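Local coordinates for DNA helicase RecQ (Deinococcus radiodurans, PDB 2RHF), which probably unwinds duplex DNA in the 3'-5' direction at the expense of ATP, the piece described here being its third, C-terminal, regulatory HRDC domain, at residues A[5-10]-A[72-77]; A[13-18]-A[30-35]. All blocks are in the same frame, centred on the assembly; numbering follows the deposited sequence.

Contact 1 (A[5-10]-A[72-77])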
ATOM      1  N   ALA A   5     -11.073   3.444  -6.706  1.00 13.68           N
ATOM      2  CA  ALA A   5     -10.479   4.761  -6.859  1.00 13.72           C
ATOM      3  C   ALA A   5     -10.130   5.359  -5.492  1.00 12.91           C
ATOM      4  O   ALA A   5      -9.073   5.960  -5.330  1.00 12.75           O
ATOM      5  CB  ALA A   5     -11.409   5.691  -7.641  1.00 15.04           C
ATOM      6  N   ASP A   6     -11.001   5.166  -4.502  1.00 12.58           N
ATOM      7  CA  ASP A   6     -10.747   5.678  -3.163  1.00 12.71           C
ATOM      8  C   ASP A   6      -9.538   4.999  -2.530  1.00 11.39           C
ATOM      9  O   ASP A   6      -8.693   5.659  -1.929  1.00 11.33           O
ATOM     10  CB  ASP A   6     -11.987   5.521  -2.282  1.00 13.84           C
ATOM     11  CG  ASP A   6     -13.118   6.459  -2.687  1.00 16.05           C
ATOM     12  OD1 ASP A   6     -12.875   7.394  -3.488  1.00 18.13           O
ATOM     13  OD2 ASP A   6     -14.246   6.250  -2.195  1.00 19.74           O
ATOM     14  N   LEU A   7      -9.450   3.681  -2.664  1.00 10.57           N
ATOM     15  CA  LEU A   7      -8.297   2.936  -2.161  1.00 10.61           C
ATOM     16  C   LEU A   7      -7.030   3.373  -2.874  1.00  9.96           C
ATOM     17  O   LEU A   7      -5.988   3.576  -2.238  1.00  9.73           O
ATOM     18  CB  LEU A   7      -8.524   1.440  -2.347  1.00 10.80           C
ATOM     19  CG  LEU A   7      -9.563   0.826  -1.409  1.00 11.31           C
ATOM     20  CD1 LEU A   7     -10.007  -0.540  -1.914  1.00 12.80           C
ATOM     21  CD2 LEU A   7      -9.010   0.726   0.014  1.00 12.26           C
ATOM     22  N   SER A   8      -7.113   3.510  -4.196  1.00 10.17           N
ATOM     23  CA  SER A   8      -5.951   3.889  -4.989  1.00 10.68           C
ATOM     24  C   SER A   8      -5.433   5.269  -4.592  1.00 10.56           C
ATOM     25  O   SER A   8      -4.227   5.466  -4.495  1.00 10.57           O
ATOM     26  CB  SER A   8      -6.288   3.859  -6.478  1.00 11.27           C
ATOM     27  OG  SER A   8      -6.613   2.543  -6.899  1.00 12.53           O
ATOM     28  N   GLU A   9      -6.351   6.201  -4.343  1.00 11.07           N
ATOM     29  CA  GLU A   9      -5.969   7.539  -3.896  1.00 12.64           C
ATOM     30  C   GLU A   9      -5.259   7.495  -2.542  1.00 10.68           C
ATOM     31  O   GLU A   9      -4.227   8.141  -2.364  1.00 10.79           O
ATOM     32  CB  GLU A   9      -7.188   8.475  -3.807  1.00 13.50           C
ATOM     33  CG  GLU A   9      -6.850   9.832  -3.128  1.00 17.59           C
ATOM     34  CD  GLU A   9      -8.058  10.743  -2.877  1.00 17.93           C
ATOM     35  OE1 GLU A   9      -9.111  10.547  -3.514  1.00 23.31           O
ATOM     36  OE2 GLU A   9      -7.947  11.682  -2.042  1.00 21.40           O
ATOM     37  N   ALA A  10      -5.815   6.746  -1.584  1.00 10.20           N
ATOM     38  CA  ALA A  10      -5.190   6.648  -0.268  1.00 10.11           C
ATOM     39  C   ALA A  10      -3.808   6.033  -0.385  1.00  9.15           C
ATOM     40  O   ALA A  10      -2.873   6.471   0.286  1.00  9.31           O
ATOM     41  CB  ALA A  10      -6.051   5.851   0.674  1.00 10.59           C
ATOM     42  N   ASN A  72      -7.726   0.329   5.605  1.00  9.03           N
ATOM     43  CA  ASN A  72      -8.774   0.358   6.615  1.00  9.70           C
ATOM     44  C   ASN A  72      -9.414   1.713   6.769  1.00  9.58           C
ATOM     45  O   ASN A  72     -10.617   1.813   6.999  1.00 10.17           O
ATOM     46  CB  ASN A  72      -8.231  -0.125   7.952  1.00 10.86           C
ATOM     47  CG  ASN A  72      -8.017  -1.615   7.965  1.00 12.52           C
ATOM     48  OD1 ASN A  72      -8.752  -2.344   7.321  1.00 15.02           O
ATOM     49  ND2 ASN A  72      -7.017  -2.069   8.686  1.00 15.14           N
ATOM     50  N   THR A  73      -8.624   2.768   6.622  1.00  9.34           N
ATOM     51  CA  THR A  73      -9.158   4.115   6.738  1.00 10.16           C
ATOM     52  C   THR A  73     -10.200   4.359   5.647  1.00  9.86           C
ATOM     53  O   THR A  73     -11.250   4.967   5.897  1.00 10.49           O
ATOM     54  CB  THR A  73      -8.025   5.161   6.704  1.00 10.07           C
ATOM     55  OG1 THR A  73      -7.173   4.969   7.841  1.00 10.29           O
ATOM     56  CG2 THR A  73      -8.583   6.577   6.769  1.00 12.07           C
ATOM     57  N   VAL A  74      -9.914   3.888   4.439  1.00  9.16           N
ATOM     58  CA  VAL A  74     -10.871   3.997   3.340  1.00 10.07           C
ATOM     59  C   VAL A  74     -12.085   3.090   3.549  1.00  9.95           C
ATOM     60  O   VAL A  74     -13.224   3.523   3.380  1.00 10.83           O
ATOM     61  CB  VAL A  74     -10.189   3.697   1.990  1.00 10.43           C
ATOM     62  CG1 VAL A  74     -11.229   3.622   0.861  1.00 11.39           C
ATOM     63  CG2 VAL A  74      -9.122   4.740   1.703  1.00 12.12           C
ATOM     64  N   LEU A  75     -11.855   1.828   3.896  1.00 10.08           N
ATOM     65  CA  LEU A  75     -12.972   0.882   3.991  1.00 10.81           C
ATOM     66  C   LEU A  75     -13.914   1.202   5.139  1.00 11.43           C
ATOM     67  O   LEU A  75     -15.123   1.010   5.012  1.00 12.96           O
ATOM     68  CB  LEU A  75     -12.466  -0.542   4.132  1.00 11.27           C
ATOM     69  CG  LEU A  75     -11.720  -1.127   2.937  1.00 11.43           C
ATOM     70  CD1 LEU A  75     -11.211  -2.506   3.263  1.00 13.62           C
ATOM     71  CD2 LEU A  75     -12.570  -1.147   1.694  1.00 13.90           C
ATOM     72  N   ASP A  76     -13.364   1.668   6.259  1.00 10.69           N
ATOM     73  CA  ASP A  76     -14.153   1.915   7.467  1.00 11.44           C
ATOM     74  C   ASP A  76     -14.602   3.356   7.625  1.00 12.25           C
ATOM     75  O   ASP A  76     -15.645   3.605   8.225  1.00 14.27           O
ATOM     76  CB  ASP A  76     -13.382   1.485   8.719  1.00 11.85           C
ATOM     77  CG  ASP A  76     -13.231  -0.022   8.835  1.00 11.77           C
ATOM     78  OD1 ASP A  76     -14.012  -0.750   8.174  1.00 13.09           O
ATOM     79  OD2 ASP A  76     -12.338  -0.463   9.599  1.00 13.30           O
ATOM     80  N   GLY A  77     -13.808   4.311   7.157  1.00 13.33           N
ATOM     81  CA  GLY A  77     -14.110   5.738   7.372  1.00 14.83           C
ATOM     82  C   GLY A  77     -13.935   6.191   8.810  1.00 16.08           C
ATOM     83  O   GLY A  77     -14.499   7.206   9.235  1.00 16.76           O
TER

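Contact 2 (A[13-18]-A[30-35])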
ATOM      1  N   GLU A  13      -1.470   8.612  -1.702  1.00  9.27           N
ATOM      2  CA  GLU A  13      -1.186   9.555  -0.621  1.00  9.94           C
ATOM      3  C   GLU A  13      -0.193   8.954   0.362  1.00  9.20           C
ATOM      4  O   GLU A  13       0.746   9.622   0.804  1.00  9.66           O
ATOM      5  CB  GLU A  13      -2.488   9.960   0.076  1.00  9.86           C
ATOM      6  CG  GLU A  13      -3.346  10.859  -0.821  1.00 11.00           C
ATOM      7  CD  GLU A  13      -4.791  11.025  -0.367  1.00 11.70           C
ATOM      8  OE1 GLU A  13      -5.267  10.290   0.521  1.00 12.46           O
ATOM      9  OE2 GLU A  13      -5.473  11.906  -0.941  1.00 14.64           O
ATOM     10  N   LEU A  14      -0.385   7.687   0.706  1.00  8.79           N
ATOM     11  CA  LEU A  14       0.558   6.994   1.579  1.00  8.70           C
ATOM     12  C   LEU A  14       1.936   6.952   0.927  1.00  8.44           C
ATOM     13  O   LEU A  14       2.959   7.236   1.571  1.00  8.87           O
ATOM     14  CB  LEU A  14       0.086   5.583   1.879  1.00  8.92           C
ATOM     15  CG  LEU A  14       1.120   4.723   2.611  1.00  9.02           C
ATOM     16  CD1 LEU A  14       1.498   5.299   3.975  1.00  9.93           C
ATOM     17  CD2 LEU A  14       0.626   3.312   2.750  1.00 10.35           C
ATOM     18  N   ARG A  15       1.982   6.581  -0.345  1.00  8.66           N
ATOM     19  CA  ARG A  15       3.258   6.483  -1.042  1.00  9.25           C
ATOM     20  C   ARG A  15       4.016   7.821  -0.995  1.00  9.34           C
ATOM     21  O   ARG A  15       5.225   7.837  -0.757  1.00  9.92           O
ATOM     22  CB  ARG A  15       3.047   5.983  -2.464  1.00  9.17           C
ATOM     23  CG  ARG A  15       4.357   5.757  -3.235  1.00  9.55           C
ATOM     24  CD  ARG A  15       4.144   4.955  -4.491  1.00 10.27           C
ATOM     25  NE  ARG A  15       3.298   5.660  -5.453  1.00  9.65           N
ATOM     26  CZ  ARG A  15       2.924   5.155  -6.624  1.00  9.82           C
ATOM     27  NH1 ARG A  15       3.328   3.940  -6.995  1.00 10.35           N
ATOM     28  NH2 ARG A  15       2.163   5.861  -7.430  1.00 11.23           N
ATOM     29  N   ARG A  16       3.302   8.939  -1.162  1.00  9.90           N
ATOM     30  CA  ARG A  16       3.942  10.260  -1.049  1.00 10.90           C
ATOM     31  C   ARG A  16       4.503  10.529   0.343  1.00 10.55           C
ATOM     32  O   ARG A  16       5.578  11.113   0.468  1.00 11.60           O
ATOM     33  CB  ARG A  16       2.995  11.367  -1.488  1.00 12.09           C
ATOM     34  CG  ARG A  16       2.686  11.356  -2.964  1.00 14.40           C
ATOM     35  CD  ARG A  16       1.592  12.370  -3.319  1.00 20.69           C
ATOM     36  NE  ARG A  16       0.947  12.015  -4.584  1.00 23.21           N
ATOM     37  CZ  ARG A  16      -0.363  11.867  -4.761  1.00 23.82           C
ATOM     38  NH1 ARG A  16      -1.222  12.077  -3.759  1.00 23.71           N
ATOM     39  NH2 ARG A  16      -0.824  11.535  -5.959  1.00 25.95           N
ATOM     40  N   GLU A  17       3.789  10.097   1.389  1.00 10.43           N
ATOM     41  CA  GLU A  17       4.310  10.228   2.758  1.00 11.08           C
ATOM     42  C   GLU A  17       5.590   9.426   2.920  1.00 11.19           C
ATOM     43  O   GLU A  17       6.576   9.903   3.492  1.00 12.12           O
ATOM     44  CB  GLU A  17       3.285   9.750   3.784  1.00 11.10           C
ATOM     45  CG  GLU A  17       2.024  10.580   3.814  1.00 11.69           C
ATOM     46  CD  GLU A  17       0.954  10.045   4.756  1.00 12.84           C
ATOM     47  OE1 GLU A  17       1.098   8.930   5.306  1.00 14.50           O
ATOM     48  OE2 GLU A  17      -0.051  10.775   4.941  1.00 14.17           O
ATOM     49  N   LEU A  18       5.575   8.187   2.431  1.00 10.68           N
ATOM     50  CA  LEU A  18       6.729   7.311   2.552  1.00 11.19           C
ATOM     51  C   LEU A  18       7.923   7.837   1.763  1.00 11.35           C
ATOM     52  O   LEU A  18       9.064   7.750   2.212  1.00 12.21           O
ATOM     53  CB  LEU A  18       6.366   5.893   2.121  1.00 10.96           C
ATOM     54  CG  LEU A  18       5.298   5.207   2.992  1.00 10.89           C
ATOM     55  CD1 LEU A  18       4.898   3.892   2.366  1.00 11.20           C
ATOM     56  CD2 LEU A  18       5.754   5.009   4.437  1.00 11.89           C
ATOM     57  N   PHE A  30       6.817   1.704  -3.709  1.00 10.02           N
ATOM     58  CA  PHE A  30       6.162   0.565  -4.354  1.00 10.12           C
ATOM     59  C   PHE A  30       5.609   0.993  -5.693  1.00  9.74           C
ATOM     60  O   PHE A  30       5.204   2.134  -5.873  1.00 10.04           O
ATOM     61  CB  PHE A  30       5.109  -0.161  -3.468  1.00 10.51           C
ATOM     62  CG  PHE A  30       4.030   0.725  -2.876  1.00 10.18           C
ATOM     63  CD1 PHE A  30       2.908   1.079  -3.620  1.00 11.29           C
ATOM     64  CD2 PHE A  30       4.109   1.136  -1.550  1.00 11.33           C
ATOM     65  CE1 PHE A  30       1.899   1.852  -3.063  1.00 11.87           C
ATOM     66  CE2 PHE A  30       3.087   1.909  -0.978  1.00 11.55           C
ATOM     67  CZ  PHE A  30       1.993   2.275  -1.742  1.00 11.74           C
ATOM     68  N   THR A  31       5.598   0.074  -6.647  1.00  9.82           N
ATOM     69  CA  THR A  31       5.270   0.426  -8.016  1.00 10.48           C
ATOM     70  C   THR A  31       3.763   0.555  -8.227  1.00  9.74           C
ATOM     71  O   THR A  31       2.958   0.143  -7.376  1.00  9.63           O
ATOM     72  CB  THR A  31       5.801  -0.616  -8.983  1.00 11.82           C
ATOM     73  OG1 THR A  31       4.990  -1.787  -8.876  1.00 11.75           O
ATOM     74  CG2 THR A  31       7.271  -0.963  -8.685  1.00 13.64           C
ATOM     75  N   ASN A  32       3.372   1.094  -9.382  1.00  9.78           N
ATOM     76  CA  ASN A  32       1.968   1.184  -9.700  1.00 10.39           C
ATOM     77  C   ASN A  32       1.291  -0.169  -9.837  1.00 10.50           C
ATOM     78  O   ASN A  32       0.139  -0.310  -9.449  1.00 10.52           O
ATOM     79  CB  ASN A  32       1.726   2.011 -10.955  1.00 10.70           C
ATOM     80  CG  ASN A  32       1.736   3.505 -10.682  1.00 10.72           C
ATOM     81  OD1 ASN A  32       2.126   3.958  -9.604  1.00 12.61           O
ATOM     82  ND2 ASN A  32       1.324   4.277 -11.665  1.00 10.36           N
ATOM     83  N   ALA A  33       1.982  -1.177 -10.369  1.00 10.66           N
ATOM     84  CA  ALA A  33       1.379  -2.515 -10.438  1.00 10.81           C
ATOM     85  C   ALA A  33       1.092  -3.027  -9.029  1.00 10.63           C
ATOM     86  O   ALA A  33       0.051  -3.643  -8.777  1.00 10.77           O
ATOM     87  CB  ALA A  33       2.271  -3.487 -11.195  1.00 11.92           C
ATOM     88  N   THR A  34       2.013  -2.779  -8.107  1.00 10.06           N
ATOM     89  CA  THR A  34       1.814  -3.189  -6.714  1.00 10.14           C
ATOM     90  C   THR A  34       0.648  -2.405  -6.086  1.00  9.20           C
ATOM     91  O   THR A  34      -0.206  -2.995  -5.407  1.00  9.39           O
ATOM     92  CB  THR A  34       3.100  -3.010  -5.920  1.00 10.28           C
ATOM     93  OG1 THR A  34       4.118  -3.851  -6.479  1.00 14.25           O
ATOM     94  CG2 THR A  34       2.883  -3.367  -4.454  1.00 11.82           C
ATOM     95  N   LEU A  35       0.603  -1.099  -6.333  1.00  8.93           N
ATOM     96  CA  LEU A  35      -0.478  -0.252  -5.852  1.00  9.32           C
ATOM     97  C   LEU A  35      -1.834  -0.771  -6.328  1.00  9.50           C
ATOM     98  O   LEU A  35      -2.783  -0.900  -5.531  1.00  9.82           O
ATOM     99  CB  LEU A  35      -0.234   1.183  -6.298  1.00  9.87           C
ATOM    100  CG  LEU A  35      -1.118   2.267  -5.680  1.00 10.49           C
ATOM    101  CD1 LEU A  35      -0.412   3.596  -5.729  1.00 12.53           C
ATOM    102  CD2 LEU A  35      -2.463   2.357  -6.374  1.00 12.87           C
TER

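Contact 1 (A[5-10]-A[72-77])
Val74 sets its two methyl branches against the side chains of Asp6, Leu7 and Ala10, joining the first and last helices of the all-helical HRDC domain near both chain ends. The short axes of 5-10 and 72-76 approach to 9.4 Å with their directions 150° apart, a near-antiparallel helix pair, and the closest alpha carbons are CA of Leu7 and CA of Val74. The valine divides its work between its branches. CG1, anti to the backbone N (chi1 172°), meets CB of Asp6 and CD2 of Leu7, each at 3.7 Å from Val74 CG1. CG2, beside the backbone N, turns to the alanine instead: Ala10 CB lies 3.4 Å from Val74 CG2, tighter than a usual carbon-carbon contact, and the Asp6 carbonyl O is 3.8 Å from the same methyl. Asp6 thus touches the valine through its CB methylene, while its carboxylate makes no bond across this interface. The Leu7 side chain crosses that of Val74 at an oblique angle, and CG anti to its own carbonyl carbon (chi1 -72°) starts a side chain whose CD2 reaches over to the partner helix. There CD2 packs on CB of Val74 as well as on CG1. An alanine in place of Val74 would probably open a gap between the helices, leaving Asp6 CB and Ala10 CB without their methyl partners and Leu7 CD2 with less to pack on. No hydrogen bond crosses the interface. Leu7 also touches Ala39 of helix 32-41 and Gln42 in the loop beyond, and Leu75 rests on Gln42 and Arg44, so the two leucines also bear on helix 32-41 and the loop after it. Their own meeting is looser, with Leu7 CD2 4.4 Å from Leu75 CD2.

Contact 2 (A[13-18]-A[30-35])
Arg15 lies obliquely across the Phe30 ring, its guanidinium plane 33° from that of the ring. Its CD sits over one ring face, 4.2 Å from the centroid and 17° off the normal, a CH-pi contact, while Arg15 CB approaches the rim atom CZ of Phe30 at 3.9 Å. CB of Arg15 points toward 30-35, CG continues anti to the backbone N (chi1 -176°), and a bend at chi3 turns NE off the extended course. NH1 then donates to Phe30 O at 2.8 Å, the acceptor lying close to the guanidinium plane. NH1 and NH2 together grip Asn32 OD1 end-on, each at 2.9 Å, from within the carbonyl plane; the amide and guanidinium are nearly coplanar. Three bonds thus fix the rotation of the group. This arginine ties helix 4-22 of the HRDC fold to the junction where helix 26-29 has ended and helix 32-41 begins, with Thr31 as N-cap, its OG1 accepting from Thr34 N. Over one guanidinium face, centred on it, lies Leu35 CD1, 3.8 Å from Arg15 CZ; the leucine itself also packs on Ser8, Leu11 and Arg12. Val29 and Ala26 touch Arg15 from helix 26-29. Leu18 joins obliquely, its CD1 4.3 Å from Phe30 CE2, and continues to Tyr63 and Arg66 of helix 57-76.

Both contacts use helix 4-22, at different points along it: contact 1 pairs its early turns with the end of helix 57-76, whereas contact 2 joins a later part to the turn into helix 32-41. Contact 2 is nested inside the loop that contact 1 closes, and their centres are 13 Å apart. Contact 1 lies at the surface and rests on van der Waals contacts alone, with no hydrogen bond between its segments, whereas contact 2 is mostly buried and adds a charged group, its guanidinium donating to a main-chain carbonyl and a side-chain amide oxygen. The two meet where Ser8 O lies 4.0 Å from Leu35 CD2, a packing touch between helix 4-22 and helix 32-41.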